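Local coordinates for protein ATP-dependent protease subunit HslV (Trypanosoma brucei brucei, PDB 4HNZ) that forms the proteolytic core of a mitochondrial proteasome-like complex, hydrolysing proteins that its ATPase partner has unfolded, and thereby regulates mitochondrial DNA replication, at residues E102-E105 / N111-T114; N62-F67 / T72-E77; T1-V6 / S94-S99. All coordinates share one frame; numbering follows the deposited sequence.

Interaction 1. Residues E102-E105 / N111-T114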
# COMPACT_ATOMS: atom_id res chain seq x y z
N GLU A 102 -36.82 14.98 -22.19
CA GLU A 102 -35.65 14.13 -22.02
C GLU A 102 -35.04 14.31 -20.64
O GLU A 102 -35.00 15.40 -20.09
CB GLU A 102 -34.55 14.45 -23.08
CG GLU A 102 -34.95 14.34 -24.56
CD GLU A 102 -34.01 15.11 -25.52
OE1 GLU A 102 -34.22 16.33 -25.78
OE2 GLU A 102 -33.05 14.49 -26.07
N THR A 103 -34.53 13.21 -20.10
CA THR A 103 -33.66 13.23 -18.94
C THR A 103 -32.37 12.46 -19.21
O THR A 103 -32.40 11.31 -19.66
CB THR A 103 -34.36 12.57 -17.71
OG1 THR A 103 -35.65 13.16 -17.49
CG2 THR A 103 -33.55 12.75 -16.49
N LEU A 104 -31.25 13.06 -18.85
CA LEU A 104 -29.96 12.42 -18.94
C LEU A 104 -29.16 12.56 -17.67
O LEU A 104 -29.10 13.60 -17.07
CB LEU A 104 -29.09 13.04 -20.04
CG LEU A 104 -29.74 12.85 -21.37
CD1 LEU A 104 -30.19 14.19 -21.89
CD2 LEU A 104 -28.79 12.18 -22.35
N GLU A 105 -28.43 11.51 -17.40
CA GLU A 105 -27.48 11.51 -16.37
C GLU A 105 -26.08 11.42 -17.02
O GLU A 105 -25.83 10.62 -17.91
CB GLU A 105 -27.76 10.30 -15.46
CG GLU A 105 -26.59 9.82 -14.63
CD GLU A 105 -26.89 8.50 -13.88
OE1 GLU A 105 -28.08 8.04 -13.89
OE2 GLU A 105 -25.91 7.95 -13.27
N ASN A 111 -20.17 8.04 -18.62
CA ASN A 111 -21.48 7.45 -18.92
C ASN A 111 -22.52 8.55 -19.16
O ASN A 111 -22.51 9.57 -18.52
CB ASN A 111 -21.96 6.57 -17.78
CG ASN A 111 -20.99 5.43 -17.43
OD1 ASN A 111 -20.74 4.53 -18.24
ND2 ASN A 111 -20.48 5.44 -16.21
N VAL A 112 -23.38 8.30 -20.13
CA VAL A 112 -24.52 9.12 -20.39
C VAL A 112 -25.68 8.16 -20.33
O VAL A 112 -25.81 7.34 -21.16
CB VAL A 112 -24.41 9.78 -21.74
CG1 VAL A 112 -25.64 10.63 -22.05
CG2 VAL A 112 -23.16 10.66 -21.82
N ILE A 113 -26.52 8.29 -19.33
CA ILE A 113 -27.53 7.32 -19.05
C ILE A 113 -28.86 8.01 -19.16
O ILE A 113 -29.08 9.05 -18.55
CB ILE A 113 -27.32 6.80 -17.63
CG1 ILE A 113 -26.13 5.81 -17.66
CG2 ILE A 113 -28.57 6.14 -17.07
CD1 ILE A 113 -25.33 5.84 -16.38
N THR A 114 -29.73 7.43 -19.98
CA THR A 114 -31.12 7.81 -20.06
C THR A 114 -31.93 6.76 -19.30
O THR A 114 -31.48 5.61 -19.14
CB THR A 114 -31.60 7.80 -21.52
OG1 THR A 114 -31.35 6.51 -22.06
CG2 THR A 114 -30.81 8.86 -22.35

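Interaction 2. Residues N62-F67 / T72-E77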
# COMPACT_ATOMS: atom_id res chain seq x y z
N ASN A 62 -22.69 25.80 -22.97
CA ASN A 62 -22.03 25.95 -24.26
C ASN A 62 -22.59 24.93 -25.22
O ASN A 62 -22.98 25.27 -26.33
CB ASN A 62 -20.50 25.76 -24.22
CG ASN A 62 -19.79 26.93 -23.60
OD1 ASN A 62 -20.39 28.00 -23.38
ND2 ASN A 62 -18.51 26.74 -23.27
N LYS A 63 -22.60 23.68 -24.82
CA LYS A 63 -23.06 22.65 -25.72
C LYS A 63 -24.53 22.85 -26.06
O LYS A 63 -24.94 22.53 -27.17
CB LYS A 63 -22.79 21.24 -25.13
CG LYS A 63 -21.32 20.94 -24.84
CD LYS A 63 -20.45 21.15 -26.06
CE LYS A 63 -19.00 20.92 -25.70
NZ LYS A 63 -18.15 21.01 -26.91
N ILE A 64 -25.35 23.21 -25.08
CA ILE A 64 -26.78 23.33 -25.29
C ILE A 64 -27.07 24.44 -26.27
O ILE A 64 -27.96 24.33 -27.10
CB ILE A 64 -27.55 23.62 -24.00
CG1 ILE A 64 -27.79 22.32 -23.27
CG2 ILE A 64 -28.90 24.27 -24.29
CD1 ILE A 64 -28.16 22.51 -21.82
N GLY A 65 -26.27 25.49 -26.18
CA GLY A 65 -26.31 26.54 -27.15
C GLY A 65 -25.84 26.12 -28.53
O GLY A 65 -26.30 26.67 -29.53
N GLU A 66 -24.85 25.26 -28.60
CA GLU A 66 -24.32 24.81 -29.88
C GLU A 66 -25.20 23.75 -30.54
O GLU A 66 -25.06 23.47 -31.69
CB GLU A 66 -22.91 24.30 -29.65
CG GLU A 66 -22.15 23.96 -30.90
CD GLU A 66 -20.86 23.23 -30.58
OE1 GLU A 66 -20.34 23.39 -29.44
OE2 GLU A 66 -20.37 22.48 -31.48
N PHE A 67 -26.12 23.14 -29.79
CA PHE A 67 -27.02 22.10 -30.32
C PHE A 67 -28.42 22.33 -29.76
O PHE A 67 -28.92 21.54 -28.93
CB PHE A 67 -26.51 20.67 -30.01
CG PHE A 67 -25.14 20.39 -30.59
CD1 PHE A 67 -24.98 20.12 -31.94
CD2 PHE A 67 -24.00 20.40 -29.77
CE1 PHE A 67 -23.72 19.85 -32.47
CE2 PHE A 67 -22.74 20.14 -30.29
CZ PHE A 67 -22.59 19.86 -31.64
N THR A 72 -29.82 15.51 -25.89
CA THR A 72 -28.99 14.30 -25.82
C THR A 72 -27.64 14.49 -26.48
O THR A 72 -26.62 14.03 -25.94
CB THR A 72 -29.71 13.12 -26.48
OG1 THR A 72 -30.94 12.91 -25.78
CG2 THR A 72 -28.88 11.85 -26.40
N ARG A 73 -27.62 15.16 -27.63
CA ARG A 73 -26.36 15.39 -28.29
C ARG A 73 -25.46 16.34 -27.47
O ARG A 73 -24.26 16.14 -27.38
CB ARG A 73 -26.56 15.95 -29.68
CG ARG A 73 -25.40 15.65 -30.60
CD ARG A 73 -24.93 16.90 -31.33
NE ARG A 73 -24.54 16.74 -32.73
CZ ARG A 73 -25.41 16.65 -33.75
NH1 ARG A 73 -24.96 16.56 -35.00
NH2 ARG A 73 -26.72 16.61 -33.51
N ALA A 74 -26.05 17.36 -26.87
CA ALA A 74 -25.32 18.26 -26.01
C ALA A 74 -24.65 17.52 -24.82
O ALA A 74 -23.51 17.75 -24.49
CB ALA A 74 -26.24 19.37 -25.51
N ALA A 75 -25.41 16.65 -24.18
CA ALA A 75 -24.92 15.86 -23.10
C ALA A 75 -23.73 15.01 -23.55
O ALA A 75 -22.72 14.99 -22.87
CB ALA A 75 -26.03 14.99 -22.53
N VAL A 76 -23.87 14.30 -24.65
CA VAL A 76 -22.81 13.47 -25.15
C VAL A 76 -21.59 14.31 -25.50
O VAL A 76 -20.47 13.92 -25.18
CB VAL A 76 -23.26 12.66 -26.36
CG1 VAL A 76 -22.08 11.96 -27.00
CG2 VAL A 76 -24.26 11.63 -25.90
N GLU A 77 -21.79 15.47 -26.10
CA GLU A 77 -20.63 16.33 -26.42
C GLU A 77 -19.96 16.82 -25.16
O GLU A 77 -18.73 16.90 -25.09
CB GLU A 77 -21.03 17.52 -27.25
CG GLU A 77 -21.45 17.15 -28.66
CD GLU A 77 -20.33 16.51 -29.47
OE1 GLU A 77 -19.14 16.87 -29.30
OE2 GLU A 77 -20.66 15.60 -30.26

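Interaction 3. Residues T1-V6 / S94-S99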
# COMPACT_ATOMS: atom_id res chain seq x y z
N THR A 1 -25.26 12.90 -1.12
CA THR A 1 -26.18 13.61 -2.03
C THR A 1 -27.12 12.63 -2.65
O THR A 1 -26.76 11.49 -2.91
CB THR A 1 -25.37 14.37 -3.11
OG1 THR A 1 -24.65 15.40 -2.45
CG2 THR A 1 -26.28 15.01 -4.14
N THR A 2 -28.35 13.10 -2.80
CA THR A 2 -29.39 12.39 -3.53
C THR A 2 -30.06 13.38 -4.47
O THR A 2 -30.60 14.38 -4.03
CB THR A 2 -30.44 11.83 -2.58
OG1 THR A 2 -29.80 11.02 -1.57
CG2 THR A 2 -31.41 10.99 -3.33
N ILE A 3 -29.92 13.13 -5.78
CA ILE A 3 -30.64 13.81 -6.78
C ILE A 3 -31.49 12.75 -7.47
O ILE A 3 -30.97 11.72 -7.91
CB ILE A 3 -29.74 14.45 -7.86
CG1 ILE A 3 -28.56 15.19 -7.28
CG2 ILE A 3 -30.54 15.39 -8.75
CD1 ILE A 3 -28.93 16.37 -6.48
N LEU A 4 -32.78 13.04 -7.62
CA LEU A 4 -33.72 12.09 -8.17
C LEU A 4 -34.63 12.78 -9.14
O LEU A 4 -35.17 13.87 -8.88
CB LEU A 4 -34.54 11.49 -7.06
CG LEU A 4 -35.71 10.66 -7.51
CD1 LEU A 4 -35.22 9.39 -8.16
CD2 LEU A 4 -36.63 10.29 -6.35
N SER A 5 -34.83 12.15 -10.29
CA SER A 5 -35.80 12.63 -11.29
C SER A 5 -36.80 11.52 -11.57
O SER A 5 -36.42 10.38 -11.81
CB SER A 5 -35.08 12.99 -12.59
OG SER A 5 -36.00 13.39 -13.59
N VAL A 6 -38.09 11.86 -11.58
CA VAL A 6 -39.14 10.94 -11.96
C VAL A 6 -40.06 11.57 -13.02
O VAL A 6 -40.54 12.68 -12.82
CB VAL A 6 -40.04 10.63 -10.75
CG1 VAL A 6 -41.11 9.64 -11.12
CG2 VAL A 6 -39.19 10.11 -9.59
N SER A 94 -21.41 14.63 -10.75
CA SER A 94 -22.35 13.95 -11.60
C SER A 94 -23.51 14.88 -11.79
O SER A 94 -23.78 15.69 -10.91
CB SER A 94 -22.84 12.70 -10.91
OG SER A 94 -21.80 11.78 -10.92
N LEU A 95 -24.20 14.76 -12.92
CA LEU A 95 -25.29 15.71 -13.32
C LEU A 95 -26.46 14.96 -13.78
O LEU A 95 -26.30 13.90 -14.37
CB LEU A 95 -24.88 16.57 -14.48
CG LEU A 95 -23.60 17.37 -14.31
CD1 LEU A 95 -23.30 18.10 -15.59
CD2 LEU A 95 -23.65 18.36 -13.11
N ILE A 96 -27.63 15.45 -13.43
CA ILE A 96 -28.85 15.04 -14.12
C ILE A 96 -29.40 16.27 -14.79
O ILE A 96 -29.56 17.32 -14.14
CB ILE A 96 -29.90 14.49 -13.17
CG1 ILE A 96 -29.44 13.16 -12.61
CG2 ILE A 96 -31.19 14.25 -13.92
CD1 ILE A 96 -30.41 12.54 -11.62
N VAL A 97 -29.71 16.14 -16.08
CA VAL A 97 -30.30 17.22 -16.87
C VAL A 97 -31.70 16.80 -17.26
O VAL A 97 -31.84 15.78 -17.93
CB VAL A 97 -29.57 17.46 -18.21
CG1 VAL A 97 -29.80 18.89 -18.70
CG2 VAL A 97 -28.11 17.19 -18.09
N CYS A 98 -32.68 17.66 -17.02
CA CYS A 98 -34.05 17.46 -17.45
C CYS A 98 -34.64 18.52 -18.32
O CYS A 98 -34.48 19.71 -18.07
CB CYS A 98 -34.97 17.48 -16.24
SG CYS A 98 -34.78 16.06 -15.24
N SER A 99 -35.34 18.05 -19.33
CA SER A 99 -36.32 18.84 -20.02
C SER A 99 -37.64 18.08 -19.86
O SER A 99 -37.70 17.00 -19.27
CB SER A 99 -35.98 19.00 -21.48
OG SER A 99 -36.07 17.77 -22.13

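Interaction 1. Residues E102-E105 / N111-T114
Glu105 and Ile113 sit directly across from each other on antiparallel strands, bound by a pair of backbone hydrogen bonds: Glu105 N gives its proton to Ile113 O at 2.8 Å, and Ile113 N gives its own to Glu105 O at 2.8 Å. The two bonds make this a hydrogen-bonded antiparallel pair. The side chain of Glu105 runs beside that of Ile113, pointing the same way. Glu105 CB lies 3.6 Å from Ile113 O, close to the backbone ladder. With CG opposite the backbone N (chi1 157°) and the chain extended beyond it, the carboxylate is carried to the methyls of the isoleucine. Glu105 CD comes within 4.0 Å of Ile113 CD1, after which the two oxygens of Glu105 divide the branches: OE1 approaches Ile113 CG2 at 3.7 Å and OE2 approaches Ile113 CD1 at 3.8 Å. These are van der Waals contacts, and glutamate suits the place because its chain is long enough to make them. The pair belongs to a beta hairpin, strands 103-107 and 112-113, at one margin of the sheet as formed within this chain, in the alpha-beta-beta-alpha sandwich of proteasome-type proteases. Glu105 faces Val121 and Ile123 of the other sheet, while a second subunit packs Leu22 on Glu105 and Ala28 on Ile113. On the opposite side of the hairpin, where Leu104 touches Ala75 and Val112 touches Ala79 of helix 71-84, Leu104 CD2 meets Val112 CG1 at 3.5 Å as the two side chains cross obliquely. Leu104 CD2 also lies 3.9 Å from CG2 of Thr114, whose side chain runs alongside the leucine.

Interaction 2. Residues N62-F67 / T72-E77
Helices 62-66 and 72-77 run in broadly opposed directions, 139° between them, with their axes 8.4 Å apart at closest approach and the backbones nearest at Lys63 and Ala74. Alanine suits that crossing: its lone methyl, Ala74 CB, sits 3.8 Å from Lys63 O and also touches Ile64 CG1, so little side-chain bulk separates the chains. Lys63 returns the contact with its aliphatic part, Lys63 CB lying close to Ala74 O. Its chain then bends at chi2 (-55°) and crosses Glu77 at about a right angle, Lys63 CD reaching Glu77 CB at 3.9 Å. Lys63 NZ stops 4.9 Å from Glu77 OE1, too far for a salt bridge; Glu77 makes that bond with Lys80 of its own helix. This helical hairpin, formed by the end of helix 50-66 and the start of helix 71-84, belongs to one of the two outer helical layers of the alpha-beta-beta-alpha sandwich, and Ala75 turns from it toward Leu104 and Ile106 of the sheet beneath. Just beyond the first helix, Phe67 swings its ring against the second. Arg73 CD lies over one face, 3.4 Å from the centroid of the Phe67 ring, in a CH-pi contact, and the guanidinium continues past the CD1-CE1 side with its plane only 11° from that of the ring. Arginine serves here both as hydrocarbon and as a flat group able to lie nearly parallel to an aromatic. Glu66 CG lies over the other face of Phe67, offset toward the rim, while Glu77 CG approaches CE2 obliquely at 3.6 Å.

Interaction 3. Residues T1-V6 / S94-S99
Ile3 and Ile96 meet in the buried centre of the chain, between the two facing beta sheets of the alpha-beta-beta-alpha sandwich that marks N-terminal nucleophile hydrolases. The two side chains pass alongside each other in opposing senses: CD1 of Ile96 lies 4.0 Å from CG2 of Ile3 and 3.8 Å from the carbonyl oxygen Ile3 O. An extended Ile96 chain, with chi2 at 179°, pushes that end methyl across the interface between the sheets, while the shorter branch CG2 of Ile3 receives it. Isoleucine suits both places, since a branch at CB broadens the hydrocarbon surface without a long flexible arm. Two residues further along, Ser5 OG faces Cys98 SG at 3.4 Å. Serine and cysteine are both small, and each turns its polar atom toward the other sheet; Ser5 OG lies opposite its own backbone N (chi1 177°), which carries it toward the sulfur.

No backbone hydrogen bond joins the segments, as expected of strands from different sheets. Strands 3-6 and 94-98 run nearly alongside, 26° apart, with axes 8.4 Å from each other at their closest. In the next shell, Ser5 OG donates a hydrogen bond to Val13 O of the neighbouring strand, while Thr103 packs against Ser5, Ile96 and Cys98. Strand 3-8 also leads back to Thr1, probably the catalytic nucleophile by analogy with relatives. There Thr2 OG1 is hydrogen-bonded to OG of Ser163, a residue of the magnesium site, and Thr1 OG1 is hydrogen-bonded with Lys34 NZ.

The three contacts follow one path from the middle of the sandwich to its outer helices. Interactions 3 and 1 share a sheet: Leu104 O accepts a hydrogen bond from Val97 N at 2.8 Å, and Thr103 CG2 packs on Cys98 SG at 3.7 Å. Interaction 1 in turn meets interaction 2, where Glu102 OE2 and Thr72 OG1 are 2.7 Å apart, a probable hydrogen bond, and Leu104 CD2 rests on Ala75 CB. Interactions 2 and 3 do not touch: their centres are about 17 Å apart and their nearest atoms about 5 Å. Thr1, the probable nucleophile, belongs to interaction 3; the Glu105 side chain of interaction 1 is about 12 Å from its side chain, whereas interaction 2 lies away from the active site.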